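Isomaltose glucohydrolase (Kribbella flavida, PDB 5Z3E) hydrolyses the alpha-1,6-glucosidic linkage of isomaltose from the non-reducing end, releasing beta-D-glucose and D-glucose inside the cell. Local coordinates at residues R173-A176 and G177-A181; V182-L185 and L186-D190. The protein carries 1 engineered substitution. One frame throughout, in Å; residues are numbered along the deposited sequence.

Interaction 1 (R173-A176 and G177-A181); sequences RWRA and GIDVA
Trp174 and Ile178 are joined by the first backbone bond of helix 175-188. Trp174 is the N-cap residue, and its carbonyl O accepts from Ile178 N at 3.0 Å, in the carbonyl plane and nearly straight. The next bond runs from Asp179 N to Arg175 O (2.8 Å). Val180 N reaches Ala176 O at 3.3 Å, a weak bond. Gly177 sits in this first turn, buried, and its N makes a weak hydrogen bond to Asp101 OD1 of helix 90-105.

The main side-chain link is the salt bridge between Arg175 and Asp179, one turn apart. Arg175 NE donates to Asp179 OD1 at 2.8 Å. OD1 lies in the guanidinium plane, at its edge. NE meets OD1 on the syn side, 27° out of the carboxylate plane, and the two flat groups stand 79° apart. The Arg175 chain bends at chi2 (67°), which turns NE back toward the acid. A water adds a second link: it accepts from Arg175 NH2 at 2.9 Å and donates to Asp179 OD2 at 2.8 Å. OD1 also accepts from Trp230 NE1, while the water holds OD2. With an alanine in place of Arg175, Asp179 OD1 would probably be left without this salt bridge, and the water without one of its anchors.

On another side of the helix, Ile178 CD1 lies 4.4 Å from Trp174 CB. Ile178 also packs on Trp156 and Leu157 of helix 151-167. The Trp174 indole turns away from the helix, and its NE1 donates to Asp98. The arrangement is a helix N-terminus with an i to i+4 Arg-Asp salt bridge, at the start of a helix in the catalytic domain's (alpha/alpha)6 barrel.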
loop_
_atom_site.group_PDB
_atom_site.type_symbol
_atom_site.label_atom_id
_atom_site.label_comp_id
_atom_site.label_asym_id
_atom_site.label_seq_id
_atom_site.Cartn_x
_atom_site.Cartn_y
_atom_site.Cartn_z
ATOM N N ARG A 173 6.092 10.443 -19.727
ATOM C CA ARG A 173 5.922 11.542 -18.776
ATOM C C ARG A 173 6.610 11.279 -17.441
ATOM O O ARG A 173 7.081 12.227 -16.811
ATOM C CB ARG A 173 4.413 11.765 -18.573
ATOM C CG ARG A 173 4.017 12.790 -17.503
ATOM C CD ARG A 173 2.556 13.092 -17.604
ATOM N NE ARG A 173 2.116 13.940 -16.500
ATOM C CZ ARG A 173 0.847 14.276 -16.275
ATOM N NH1 ARG A 173 -0.096 13.850 -17.102
ATOM N NH2 ARG A 173 0.512 15.004 -15.225
ATOM N N TRP A 174 6.625 10.015 -17.010
ATOM C CA TRP A 174 7.124 9.632 -15.687
ATOM C C TRP A 174 8.288 8.645 -15.764
ATOM O O TRP A 174 8.734 8.126 -14.744
ATOM C CB TRP A 174 5.979 9.033 -14.857
ATOM C CG TRP A 174 4.838 9.990 -14.671
ATOM C CD1 TRP A 174 4.880 11.191 -14.036
ATOM C CD2 TRP A 174 3.475 9.830 -15.109
ATOM N NE1 TRP A 174 3.646 11.791 -14.045
ATOM C CE2 TRP A 174 2.772 10.970 -14.701
ATOM C CE3 TRP A 174 2.785 8.842 -15.821
ATOM C CZ2 TRP A 174 1.401 11.129 -14.951
ATOM C CZ3 TRP A 174 1.450 9.028 -16.082
ATOM C CH2 TRP A 174 0.770 10.150 -15.644
ATOM N N ARG A 175 8.799 8.385 -16.966
ATOM C CA ARG A 175 9.745 7.301 -17.187
ATOM C C ARG A 175 11.054 7.477 -16.435
ATOM O O ARG A 175 11.595 6.487 -15.918
ATOM C CB ARG A 175 9.991 7.137 -18.689
ATOM C CG ARG A 175 11.149 6.219 -19.056
ATOM C CD ARG A 175 10.900 4.757 -18.685
ATOM N NE ARG A 175 12.033 3.937 -19.132
ATOM C CZ ARG A 175 12.242 3.560 -20.388
ATOM N NH1 ARG A 175 11.299 3.711 -21.307
ATOM N NH2 ARG A 175 13.393 2.986 -20.717
ATOM N N ALA A 176 11.624 8.684 -16.403
ATOM C CA ALA A 176 12.925 8.814 -15.761
ATOM C C ALA A 176 12.818 8.521 -14.266
ATOM O O ALA A 176 13.755 7.982 -13.671
ATOM C CB ALA A 176 13.555 10.147 -16.066
ATOM N N GLY A 177 11.683 8.837 -13.645
ATOM C CA GLY A 177 11.459 8.460 -12.256
ATOM C C GLY A 177 11.236 6.950 -12.085
ATOM O O GLY A 177 11.780 6.344 -11.165
ATOM N N ILE A 178 10.476 6.369 -13.010
ATOM C CA ILE A 178 10.351 4.910 -13.063
ATOM C C ILE A 178 11.724 4.254 -13.106
ATOM O O ILE A 178 11.964 3.271 -12.393
ATOM C CB ILE A 178 9.466 4.504 -14.267
ATOM C CG1 ILE A 178 7.996 4.871 -13.987
ATOM C CG2 ILE A 178 9.640 3.033 -14.598
ATOM C CD1 ILE A 178 7.088 4.779 -15.193
ATOM N N ASP A 179 12.632 4.768 -13.934
ATOM C CA ASP A 179 13.949 4.168 -14.067
ATOM C C ASP A 179 14.696 4.168 -12.741
ATOM O O ASP A 179 15.399 3.192 -12.423
ATOM C CB ASP A 179 14.777 4.916 -15.109
ATOM C CG ASP A 179 14.365 4.669 -16.554
ATOM O OD1 ASP A 179 13.654 3.690 -16.834
ATOM O OD2 ASP A 179 14.823 5.462 -17.427
ATOM N N VAL A 180 14.606 5.252 -11.973
ATOM C CA VAL A 180 15.258 5.302 -10.669
ATOM C C VAL A 180 14.691 4.210 -9.750
ATOM O O VAL A 180 15.434 3.469 -9.100
ATOM C CB VAL A 180 15.122 6.695 -10.019
ATOM C CG1 VAL A 180 15.672 6.705 -8.614
ATOM C CG2 VAL A 180 15.822 7.742 -10.853
ATOM N N ALA A 181 13.357 4.126 -9.681
ATOM C CA ALA A 181 12.727 3.136 -8.817
ATOM C C ALA A 181 13.073 1.713 -9.228
ATOM O O ALA A 181 13.329 0.861 -8.363
ATOM C CB ALA A 181 11.220 3.345 -8.811
HETATM O O HOH W 1 15.857 3.533 -19.221
#

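Interaction 2 (V182-L185 and L186-D190); sequences VDYL and LAFWD
Leu186, Leu185 and Tyr184 have the most surface buried where 182-185 meets 186-190, at the C-terminal end of the helix. Leu186 N donates to Val182 O at 2.9 Å, a near-straight bond of 165°. Its side chain runs alongside that of Val182, both pointing the same way, with CD1 3.7 Å from Val182 CG1. Leu186 then continues onto Val237 of helix 231-248.

Leu185 takes part mainly through its backbone. Its O accepts weak bonds from Phe188 N and from Trp189 N, the latter at 2.9 Å. Trp189 CB lies 3.2 Å from the same oxygen, which sits near the plane of the indole, at its edge. The Leu185 side chain goes elsewhere, to Ile212 of helix 206-220.

Tyr184 meets Phe188 one turn on. The Phe188 ring turns its edge toward the Tyr184 face in an offset edge-to-face pair, centroids 5.3 Å apart and planes at 62°. Tyr184 CG stands anti to the backbone N (chi1 -175°), which carries the ring along the helix toward Phe188. Its hydroxyl is fixed farther out by a hydrogen bond with Leu130 N. Tyr184 O accepts weak bonds from both Ala187 N and Phe188 N. Such mixed i+3 and i+4 bonding is characteristic of a helix C-terminus whose last turn tightens before the chain leaves it.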
loop_
_atom_site.group_PDB
_atom_site.type_symbol
_atom_site.label_atom_id
_atom_site.label_comp_id
_atom_site.label_asym_id
_atom_site.label_seq_id
_atom_site.Cartn_x
_atom_site.Cartn_y
_atom_site.Cartn_z
ATOM N N VAL A 182 13.054 1.431 -10.529
ATOM C CA VAL A 182 13.388 0.096 -10.996
ATOM C C VAL A 182 14.820 -0.252 -10.639
ATOM O O VAL A 182 15.098 -1.328 -10.107
ATOM C CB VAL A 182 13.146 -0.069 -12.513
ATOM C CG1 VAL A 182 13.731 -1.373 -13.003
ATOM C CG2 VAL A 182 11.668 0.003 -12.843
ATOM N N ASP A 183 15.762 0.636 -10.944
ATOM C CA ASP A 183 17.163 0.338 -10.646
ATOM C C ASP A 183 17.347 0.061 -9.154
ATOM O O ASP A 183 18.098 -0.833 -8.764
ATOM C CB ASP A 183 18.062 1.491 -11.083
ATOM C CG ASP A 183 18.287 1.570 -12.590
ATOM O OD1 ASP A 183 18.040 0.588 -13.310
ATOM O OD2 ASP A 183 18.809 2.633 -13.013
ATOM N N TYR A 184 16.699 0.862 -8.314
ATOM C CA TYR A 184 16.794 0.695 -6.867
ATOM C C TYR A 184 16.248 -0.672 -6.443
ATOM O O TYR A 184 16.899 -1.397 -5.676
ATOM C CB TYR A 184 16.028 1.838 -6.218
ATOM C CG TYR A 184 16.106 1.897 -4.709
ATOM C CD1 TYR A 184 17.286 2.193 -4.055
ATOM C CD2 TYR A 184 14.976 1.712 -3.921
ATOM C CE1 TYR A 184 17.350 2.305 -2.679
ATOM C CE2 TYR A 184 15.016 1.836 -2.547
ATOM C CZ TYR A 184 16.202 2.147 -1.924
ATOM O OH TYR A 184 16.317 2.337 -0.580
ATOM N N LEU A 185 15.057 -1.025 -6.917
ATOM C CA LEU A 185 14.454 -2.280 -6.516
ATOM C C LEU A 185 15.179 -3.495 -7.040
ATOM O O LEU A 185 15.273 -4.507 -6.344
ATOM C CB LEU A 185 12.987 -2.313 -6.924
ATOM C CG LEU A 185 12.086 -1.336 -6.179
ATOM C CD1 LEU A 185 10.699 -1.363 -6.756
ATOM C CD2 LEU A 185 12.085 -1.621 -4.690
ATOM N N LEU A 186 15.717 -3.427 -8.260
ATOM C CA LEU A 186 16.464 -4.571 -8.775
ATOM C C LEU A 186 17.679 -4.857 -7.889
ATOM O O LEU A 186 18.079 -6.002 -7.744
ATOM C CB LEU A 186 16.886 -4.360 -10.224
ATOM C CG LEU A 186 15.759 -4.341 -11.247
ATOM C CD1 LEU A 186 16.328 -3.987 -12.606
ATOM C CD2 LEU A 186 15.025 -5.659 -11.326
ATOM N N ALA A 187 18.278 -3.816 -7.323
ATOM C CA ALA A 187 19.431 -3.979 -6.450
ATOM C C ALA A 187 19.077 -4.439 -5.052
ATOM O O ALA A 187 19.873 -5.150 -4.433
ATOM C CB ALA A 187 20.195 -2.674 -6.372
ATOM N N PHE A 188 17.931 -4.013 -4.518
ATOM C CA PHE A 188 17.673 -4.117 -3.083
ATOM C C PHE A 188 16.430 -4.905 -2.706
ATOM O O PHE A 188 16.060 -4.944 -1.532
ATOM C CB PHE A 188 17.673 -2.723 -2.450
ATOM C CG PHE A 188 18.988 -2.021 -2.580
ATOM C CD1 PHE A 188 20.122 -2.558 -2.013
ATOM C CD2 PHE A 188 19.108 -0.833 -3.284
ATOM C CE1 PHE A 188 21.326 -1.940 -2.127
ATOM C CE2 PHE A 188 20.317 -0.213 -3.411
ATOM C CZ PHE A 188 21.426 -0.752 -2.845
ATOM N N TRP A 189 15.797 -5.585 -3.657
ATOM C CA TRP A 189 14.569 -6.295 -3.363
ATOM C C TRP A 189 14.720 -7.347 -2.272
ATOM O O TRP A 189 13.753 -7.612 -1.560
ATOM C CB TRP A 189 14.010 -6.930 -4.615
ATOM C CG TRP A 189 14.838 -8.024 -5.109
ATOM C CD1 TRP A 189 15.877 -7.947 -5.997
ATOM C CD2 TRP A 189 14.724 -9.405 -4.744
ATOM N NE1 TRP A 189 16.403 -9.188 -6.213
ATOM C CE2 TRP A 189 15.704 -10.092 -5.441
ATOM C CE3 TRP A 189 13.885 -10.120 -3.871
ATOM C CZ2 TRP A 189 15.850 -11.497 -5.335
ATOM C CZ3 TRP A 189 14.033 -11.468 -3.733
ATOM C CH2 TRP A 189 15.019 -12.129 -4.443
ATOM N N ASP A 190 15.893 -7.965 -2.165
ATOM C CA ASP A 190 16.107 -9.091 -1.282
ATOM C C ASP A 190 16.705 -8.693 0.056
ATOM O O ASP A 190 17.041 -9.569 0.868
ATOM C CB ASP A 190 16.947 -10.164 -1.925
ATOM C CG ASP A 190 18.327 -9.718 -2.275
ATOM O OD1 ASP A 190 18.585 -8.522 -2.372
ATOM O OD2 ASP A 190 19.191 -10.660 -2.462
#

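Interactions 1 and 2 follow one another along helix 175-188, with centres 14 Å apart. Interaction 1 comes first and takes in the N-terminal end; interaction 2 continues from Val182 through the C-terminal end into the loop. Their segments adjoin in sequence, Ala181 being followed by Val182. Helix 108-119 packs against both, and Arg108 ties them together: it touches Asp179 in the first and forms a salt bridge with Asp183 in the second. Trp230 likewise reaches both, through Asp179 and Val182. Both lie within the family 15 range, away from the catalytic residues, and both are structural packing within one helix of the (alpha/alpha)6 barrel.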